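Local coordinates for glucose-1-phosphate uridylyltransferase (Sphingomonas elodea, PDB 2UX8), which probably makes UDP-glucose and diphosphate from UTP and alpha-D-glucose 1-phosphate, the second of which is bound in this crystal, at residues 35-39 and 70-74; 148-154 and 255-259; 193-197 and 243-247. All coordinates share one frame; numbering follows the deposited sequence.

How the interactions relate
All three contacts belong to the nucleotidyl transferase domain, and none touches another. Interaction 1 lies apart, on the other side of the chain's centre from the rest: its centre is about 26 Å from that of interaction 2 and about 33 Å from that of interaction 3. Interactions 2 and 3 come within about 8 Å at their nearest atoms and share one sheet, because strand 252-256 of interaction 2 pairs with strand 191-198 of interaction 3. A bound glucose 1-phosphate lies about 6 Å from the side chain of M243 in interaction 3 and about 9 Å from that of K37 in interaction 1, while the side chain of C150 in interaction 2 stays about 11 Å from one.

Interaction 1: 35-39 and 70-74; sequences MPKEM and GKSAL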
loop_
_atom_site.group_PDB
_atom_site.type_symbol
_atom_site.label_atom_id
_atom_site.label_comp_id
_atom_site.label_asym_id
_atom_site.label_seq_id
_atom_site.Cartn_x
_atom_site.Cartn_y
_atom_site.Cartn_z
ATOM N N MET C 35 8.898 -7.915 -2.265
ATOM C CA MET C 35 9.387 -6.987 -3.279
ATOM C C MET C 35 9.104 -7.551 -4.656
ATOM O O MET C 35 9.395 -8.713 -4.925
ATOM C CB MET C 35 10.903 -6.804 -3.172
ATOM C CG MET C 35 11.380 -5.667 -2.289
ATOM S SD MET C 35 10.747 -4.002 -2.710
ATOM C CE MET C 35 10.970 -3.954 -4.450
ATOM N N PRO C 36 8.531 -6.742 -5.548
ATOM C CA PRO C 36 8.266 -7.275 -6.881
ATOM C C PRO C 36 9.601 -7.639 -7.539
ATOM O O PRO C 36 10.585 -6.894 -7.446
ATOM C CB PRO C 36 7.574 -6.118 -7.587
ATOM C CG PRO C 36 6.909 -5.374 -6.456
ATOM C CD PRO C 36 7.945 -5.405 -5.377
ATOM N N LYS C 37 9.633 -8.804 -8.169
ATOM C CA LYS C 37 10.806 -9.295 -8.870
ATOM C C LYS C 37 11.242 -8.267 -9.911
ATOM O O LYS C 37 12.429 -8.038 -10.124
ATOM C CB LYS C 37 10.423 -10.612 -9.543
ATOM C CG LYS C 37 11.294 -11.037 -10.687
ATOM C CD LYS C 37 12.629 -11.534 -10.203
ATOM C CE LYS C 37 13.418 -12.125 -11.354
ATOM N NZ LYS C 37 12.737 -13.306 -11.981
ATOM N N GLU C 38 10.255 -7.642 -10.539
ATOM C CA GLU C 38 10.502 -6.655 -11.574
ATOM C C GLU C 38 11.199 -5.408 -11.051
ATOM O O GLU C 38 11.640 -4.563 -11.827
ATOM C CB GLU C 38 9.181 -6.263 -12.247
ATOM C CG GLU C 38 8.402 -7.416 -12.879
ATOM C CD GLU C 38 7.436 -8.097 -11.912
ATOM O OE1 GLU C 38 7.136 -7.511 -10.858
ATOM O OE2 GLU C 38 6.957 -9.213 -12.212
ATOM N N MET C 39 11.291 -5.292 -9.735
ATOM C CA MET C 39 11.922 -4.138 -9.127
ATOM C C MET C 39 13.365 -4.398 -8.725
ATOM O O MET C 39 14.046 -3.486 -8.270
ATOM C CB MET C 39 11.132 -3.692 -7.907
ATOM C CG MET C 39 9.788 -3.112 -8.217
ATOM S SD MET C 39 9.944 -1.613 -9.145
ATOM C CE MET C 39 10.591 -0.528 -7.922
ATOM N N GLY C 70 0.748 -7.750 -4.648
ATOM C CA GLY C 70 1.624 -6.890 -3.853
ATOM C C GLY C 70 2.624 -6.052 -4.648
ATOM O O GLY C 70 3.802 -6.010 -4.307
ATOM N N LYS C 71 2.173 -5.347 -5.680
ATOM C CA LYS C 71 3.114 -4.593 -6.485
ATOM C C LYS C 71 2.902 -3.096 -6.641
ATOM O O LYS C 71 2.980 -2.568 -7.753
ATOM C CB LYS C 71 3.204 -5.259 -7.853
ATOM C CG LYS C 71 3.554 -6.722 -7.729
ATOM C CD LYS C 71 3.420 -7.455 -9.038
ATOM C CE LYS C 71 3.875 -8.899 -8.875
ATOM N NZ LYS C 71 5.299 -8.961 -8.468
ATOM N N SER C 72 2.676 -2.408 -5.528
ATOM C CA SER C 72 2.462 -0.963 -5.559
ATOM C C SER C 72 3.737 -0.226 -5.967
ATOM O O SER C 72 3.690 0.839 -6.595
ATOM C CB SER C 72 2.041 -0.461 -4.181
ATOM O OG SER C 72 1.330 -1.454 -3.478
ATOM N N ALA C 73 4.876 -0.789 -5.587
ATOM C CA ALA C 73 6.161 -0.186 -5.900
ATOM C C ALA C 73 6.299 0.099 -7.393
ATOM O O ALA C 73 6.826 1.134 -7.796
ATOM C CB ALA C 73 7.279 -1.103 -5.436
ATOM N N LEU C 74 5.817 -0.821 -8.213
ATOM C CA LEU C 74 5.895 -0.650 -9.646
ATOM C C LEU C 74 5.118 0.573 -10.055
ATOM O O LEU C 74 5.493 1.278 -10.985
ATOM C CB LEU C 74 5.311 -1.864 -10.357
ATOM C CG LEU C 74 6.295 -2.670 -11.196
ATOM C CD1 LEU C 74 6.744 -3.906 -10.444
ATOM C CD2 LEU C 74 5.610 -3.066 -12.478
HETATM O O HOH W 1 7.459 -10.808 -8.035
#
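P36, E38 and M39 close round one methyl group of L74, and here the packing is dense. CD1 of L74 lies 3.7 Å from CB of P36 and also meets CB of E38 and CG of M39. The M39 and L74 side chains lie alongside each other, running opposite ways; bends of the methionine at chi2 (-64°) and chi3 (-71°) carry its CE on to A73, 4.2 Å from the alanine CB. I48 of helix 47-57 and V21 of strand 16-21 add to the cover over L74. P36 and K37 are the Pro-Lys pair that closes the glycine-rich signature following the first strand of sugar nucleotidyltransferases of this Rossmann-like fold, a loop that in relatives binds the nucleotide. K37 reaches away from this contact to a salt bridge with D141. Polar contacts take over at K71. Its chain runs alongside the P36 ring, CG to CG 3.8 Å, then turns at chi4 (-61°) to bring NZ to E38, which comes in square to the lysine chain. The two form a salt bridge, NZ to OE1 3.3 Å, whose hydrogen bond is weak. NZ also donates to the carbonyl of G23 and to a water 2.9 Å away, which accepts the backbone N-H of K37 as well. Towards solvent the contact thins out: G70 is exposed and meets the loop through its carbonyl O, 3.8 Å from CG of P36.

Interaction 2: 148-154 and 255-259; sequences PGCLKQM and VTFQG
The F257 ring lies between C150 over one face and the backbone N of G259 over the opposite one, placed nearer the ring's edge than its centre. CB of C150 makes the CH-pi contact, 4.1 Å from the ring centroid, while its SG approaches obliquely at 4.5 Å from the same centroid. At the edge, near the ring plane, comes the carbonyl O of P148, 3.7 Å from CE1 of F257. The amide of Q153 is tilted 31° from the ring, its CD 3.6 Å from CD1 of F257, and its far side rests against CG of the poorly ordered Q258. With CG of F257 anti to the backbone N (chi1 179°), the ring reaches the first turn of helix 150-161, just past the N-cap residue G149. Were F257 an alanine, C150 and the Q153 amide would probably lose their aromatic partner and a gap would open beside the first turn of the helix. One turn further on, M154 CG rests on V255 CB at 4.0 Å, and L165 of strand 164-170 touches both side chains. Helix 150-161 thus lies against neighbouring parallel strands 164-170 and 252-256, the helix-on-sheet layering of the alpha/beta GT-A fold.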
loop_
_atom_site.group_PDB
_atom_site.type_symbol
_atom_site.label_atom_id
_atom_site.label_comp_id
_atom_site.label_asym_id
_atom_site.label_seq_id
_atom_site.Cartn_x
_atom_site.Cartn_y
_atom_site.Cartn_z
ATOM N N PRO C 148 21.205 -0.339 -30.567
ATOM C CA PRO C 148 20.025 0.191 -29.882
ATOM C C PRO C 148 19.432 -0.898 -29.013
ATOM O O PRO C 148 19.922 -2.022 -29.000
ATOM C CB PRO C 148 19.084 0.546 -31.030
ATOM C CG PRO C 148 19.991 0.774 -32.176
ATOM C CD PRO C 148 20.989 -0.341 -32.019
ATOM N N GLY C 149 18.368 -0.560 -28.294
ATOM C CA GLY C 149 17.718 -1.539 -27.451
ATOM C C GLY C 149 17.031 -2.555 -28.329
ATOM O O GLY C 149 16.685 -2.268 -29.472
ATOM N N CYS C 150 16.837 -3.751 -27.802
ATOM C CA CYS C 150 16.186 -4.810 -28.543
ATOM C C CYS C 150 14.893 -4.392 -29.244
ATOM O O CYS C 150 14.701 -4.679 -30.424
ATOM C CB CYS C 150 15.906 -5.977 -27.613
ATOM S SG CYS C 150 15.464 -7.492 -28.463
ATOM N N LEU C 151 14.007 -3.703 -28.541
ATOM C CA LEU C 151 12.749 -3.308 -29.163
ATOM C C LEU C 151 12.937 -2.363 -30.344
ATOM O O LEU C 151 12.206 -2.452 -31.335
ATOM C CB LEU C 151 11.822 -2.687 -28.118
ATOM C CG LEU C 151 10.364 -3.168 -28.075
ATOM C CD1 LEU C 151 9.464 -2.176 -28.787
ATOM C CD2 LEU C 151 10.249 -4.572 -28.667
ATOM N N LYS C 152 13.911 -1.462 -30.247
ATOM C CA LYS C 152 14.167 -0.533 -31.338
ATOM C C LYS C 152 14.667 -1.304 -32.559
ATOM O O LYS C 152 14.208 -1.067 -33.669
ATOM C CB LYS C 152 15.192 0.528 -30.934
ATOM C CG LYS C 152 15.492 1.526 -32.051
ATOM C CD LYS C 152 14.218 2.245 -32.487
ATOM C CE LYS C 152 14.335 2.871 -33.872
ATOM N NZ LYS C 152 15.428 3.865 -33.962
ATOM N N GLN C 153 15.598 -2.232 -32.357
ATOM C CA GLN C 153 16.103 -3.029 -33.467
ATOM C C GLN C 153 14.939 -3.765 -34.110
ATOM O O GLN C 153 14.847 -3.865 -35.333
ATOM C CB GLN C 153 17.137 -4.042 -32.981
ATOM C CG GLN C 153 18.338 -3.399 -32.315
ATOM C CD GLN C 153 19.435 -4.386 -31.970
ATOM O OE1 GLN C 153 20.345 -4.069 -31.211
ATOM N NE2 GLN C 153 19.359 -5.583 -32.530
ATOM N N MET C 154 14.034 -4.260 -33.276
ATOM C CA MET C 154 12.876 -4.996 -33.758
ATOM C C MET C 154 11.890 -4.143 -34.525
ATOM O O MET C 154 11.355 -4.575 -35.555
ATOM C CB MET C 154 12.161 -5.675 -32.595
ATOM C CG MET C 154 12.774 -7.004 -32.223
ATOM S SD MET C 154 11.921 -7.805 -30.882
ATOM C CE MET C 154 10.521 -8.486 -31.705
ATOM N N VAL C 255 13.826 -12.212 -34.872
ATOM C CA VAL C 255 14.867 -11.203 -34.943
ATOM C C VAL C 255 15.997 -11.541 -33.980
ATOM O O VAL C 255 15.755 -11.855 -32.818
ATOM C CB VAL C 255 14.314 -9.821 -34.584
ATOM C CG1 VAL C 255 15.387 -8.777 -34.766
ATOM C CG2 VAL C 255 13.100 -9.506 -35.448
ATOM N N THR C 256 17.233 -11.501 -34.464
ATOM C CA THR C 256 18.359 -11.781 -33.595
ATOM C C THR C 256 18.892 -10.437 -33.108
ATOM O O THR C 256 19.099 -9.507 -33.888
ATOM C CB THR C 256 19.451 -12.597 -34.316
ATOM O OG1 THR C 256 19.807 -11.949 -35.535
ATOM C CG2 THR C 256 18.941 -13.993 -34.630
ATOM N N PHE C 257 19.078 -10.351 -31.801
ATOM C CA PHE C 257 19.523 -9.139 -31.143
ATOM C C PHE C 257 21.011 -8.833 -31.259
ATOM O O PHE C 257 21.853 -9.694 -31.026
ATOM C CB PHE C 257 19.109 -9.217 -29.668
ATOM C CG PHE C 257 19.518 -8.032 -28.852
ATOM C CD1 PHE C 257 19.211 -6.738 -29.275
ATOM C CD2 PHE C 257 20.179 -8.209 -27.642
ATOM C CE1 PHE C 257 19.555 -5.631 -28.496
ATOM C CE2 PHE C 257 20.531 -7.123 -26.852
ATOM C CZ PHE C 257 20.217 -5.823 -27.276
ATOM N N GLN C 258 21.315 -7.588 -31.618
ATOM C CA GLN C 258 22.688 -7.121 -31.746
ATOM C C GLN C 258 23.115 -6.661 -30.358
ATOM O O GLN C 258 23.158 -5.461 -30.062
ATOM C CB GLN C 258 22.744 -5.944 -32.705
ATOM C CG GLN C 258 21.907 -6.156 -33.931
ATOM C CD GLN C 258 22.663 -6.835 -35.034
ATOM O OE1 GLN C 258 23.020 -6.200 -36.021
ATOM N NE2 GLN C 258 22.923 -8.131 -34.878
ATOM N N GLY C 259 23.410 -7.630 -29.504
ATOM C CA GLY C 259 23.823 -7.333 -28.147
ATOM C C GLY C 259 23.722 -8.628 -27.380
ATOM O O GLY C 259 23.517 -9.679 -27.984
#

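Interaction 3: 193-197 and 243-247; sequences EVKGL and MQRMI
L197, I247 and Q244 bury the most surface here, and L197 meets the other two. Its CG sits between the backbone N and the carbonyl carbon (chi1 56°), a crowded position that sends both methyl groups towards the segment 243-247. CD2 packs against CD1 of I247 at 3.7 Å, while CD1 of L197 comes to CB of M243 at 4.1 Å. Q244 lies antiparallel beside L197, and a bend at its chi2 (-74°) turns the amide back to the strand, where NE2 donates to the carbonyl O of L197 over 2.9 Å. The bond is somewhat bent, 144° at the hydrogen, and the donor lies off the carbonyl plane. Strand 191-198, part of the large sheet, carries a classic beta bulge, K195 and G196 both facing T183 of the neighbouring antiparallel strand 181-188. I247 covers the bulge: its CD1 is 3.5 Å from O of K195 and also touches CA of G196, and its CG2 rests on O of V194. M243 also touches F252 of strand 252-256 and Y216, a residue of a glucose 1-phosphate site.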
loop_
_atom_site.group_PDB
_atom_site.type_symbol
_atom_site.label_atom_id
_atom_site.label_comp_id
_atom_site.label_asym_id
_atom_site.label_seq_id
_atom_site.Cartn_x
_atom_site.Cartn_y
_atom_site.Cartn_z
ATOM N N GLU C 193 12.566 -16.423 -41.101
ATOM C CA GLU C 193 11.175 -16.858 -41.149
ATOM C C GLU C 193 10.812 -17.939 -40.142
ATOM O O GLU C 193 11.543 -18.912 -39.975
ATOM C CB GLU C 193 10.846 -17.364 -42.554
ATOM C CG GLU C 193 10.515 -16.272 -43.550
ATOM C CD GLU C 193 10.598 -16.744 -44.986
ATOM O OE1 GLU C 193 10.409 -17.955 -45.232
ATOM O OE2 GLU C 193 10.842 -15.896 -45.869
ATOM N N VAL C 194 9.679 -17.764 -39.474
ATOM C CA VAL C 194 9.203 -18.751 -38.512
ATOM C C VAL C 194 8.127 -19.555 -39.231
ATOM O O VAL C 194 7.076 -19.024 -39.588
ATOM C CB VAL C 194 8.600 -18.078 -37.243
ATOM C CG1 VAL C 194 7.771 -16.908 -37.645
ATOM C CG2 VAL C 194 7.733 -19.068 -36.460
ATOM N N LYS C 195 8.401 -20.833 -39.464
ATOM C CA LYS C 195 7.452 -21.697 -40.152
ATOM C C LYS C 195 6.621 -22.484 -39.154
ATOM O O LYS C 195 5.610 -23.083 -39.508
ATOM C CB LYS C 195 8.202 -22.650 -41.095
ATOM C CG LYS C 195 8.779 -21.966 -42.337
ATOM C CD LYS C 195 9.600 -22.929 -43.178
ATOM C CE LYS C 195 10.103 -22.274 -44.462
ATOM N NZ LYS C 195 11.074 -23.144 -45.202
ATOM N N GLY C 196 7.050 -22.475 -37.900
ATOM C CA GLY C 196 6.323 -23.193 -36.876
ATOM C C GLY C 196 6.930 -22.935 -35.519
ATOM O O GLY C 196 8.054 -22.442 -35.412
ATOM N N LEU C 197 6.183 -23.272 -34.476
ATOM C CA LEU C 197 6.665 -23.063 -33.128
ATOM C C LEU C 197 5.917 -23.914 -32.132
ATOM O O LEU C 197 4.699 -24.042 -32.202
ATOM C CB LEU C 197 6.554 -21.577 -32.756
ATOM C CG LEU C 197 5.210 -20.847 -32.840
ATOM C CD1 LEU C 197 5.454 -19.353 -32.712
ATOM C CD2 LEU C 197 4.531 -21.129 -34.161
ATOM N N MET C 243 0.033 -17.515 -31.601
ATOM C CA MET C 243 0.885 -16.979 -32.650
ATOM C C MET C 243 0.923 -17.993 -33.788
ATOM O O MET C 243 0.927 -17.637 -34.961
ATOM C CB MET C 243 2.287 -16.751 -32.121
ATOM C CG MET C 243 2.309 -15.824 -30.948
ATOM S SD MET C 243 3.968 -15.354 -30.541
ATOM C CE MET C 243 4.392 -16.661 -29.377
ATOM N N GLN C 244 0.965 -19.260 -33.395
ATOM C CA GLN C 244 0.958 -20.416 -34.280
ATOM C C GLN C 244 -0.092 -20.229 -35.363
ATOM O O GLN C 244 0.200 -20.228 -36.560
ATOM C CB GLN C 244 0.577 -21.635 -33.445
ATOM C CG GLN C 244 1.668 -22.633 -33.215
ATOM C CD GLN C 244 1.942 -23.428 -34.453
ATOM O OE1 GLN C 244 1.031 -23.696 -35.226
ATOM N NE2 GLN C 244 3.192 -23.828 -34.648
ATOM N N ARG C 245 -1.330 -20.069 -34.911
ATOM C CA ARG C 245 -2.463 -19.912 -35.806
ATOM C C ARG C 245 -2.322 -18.777 -36.779
ATOM O O ARG C 245 -3.226 -18.514 -37.563
ATOM C CB ARG C 245 -3.757 -19.743 -35.008
ATOM C CG ARG C 245 -4.453 -21.046 -34.698
ATOM C CD ARG C 245 -5.901 -20.959 -35.089
ATOM N NE ARG C 245 -6.746 -20.809 -33.919
ATOM C CZ ARG C 245 -7.715 -19.911 -33.817
ATOM N NH1 ARG C 245 -7.952 -19.081 -34.822
ATOM N NH2 ARG C 245 -8.451 -19.854 -32.716
ATOM N N MET C 246 -1.189 -18.094 -36.727
ATOM C CA MET C 246 -0.982 -16.992 -37.638
ATOM C C MET C 246 0.305 -17.066 -38.406
ATOM O O MET C 246 0.956 -16.056 -38.661
ATOM C CB MET C 246 -1.103 -15.661 -36.911
ATOM C CG MET C 246 -2.517 -15.389 -36.452
ATOM S SD MET C 246 -2.883 -13.665 -36.171
ATOM C CE MET C 246 -1.309 -12.946 -36.336
ATOM N N ILE C 247 0.669 -18.284 -38.778
ATOM C CA ILE C 247 1.862 -18.493 -39.575
ATOM C C ILE C 247 1.503 -18.374 -41.058
ATOM O O ILE C 247 2.198 -17.722 -41.832
ATOM C CB ILE C 247 2.446 -19.901 -39.356
ATOM C CG1 ILE C 247 2.764 -20.124 -37.885
ATOM C CG2 ILE C 247 3.722 -20.068 -40.154
ATOM C CD1 ILE C 247 3.110 -21.553 -37.553
#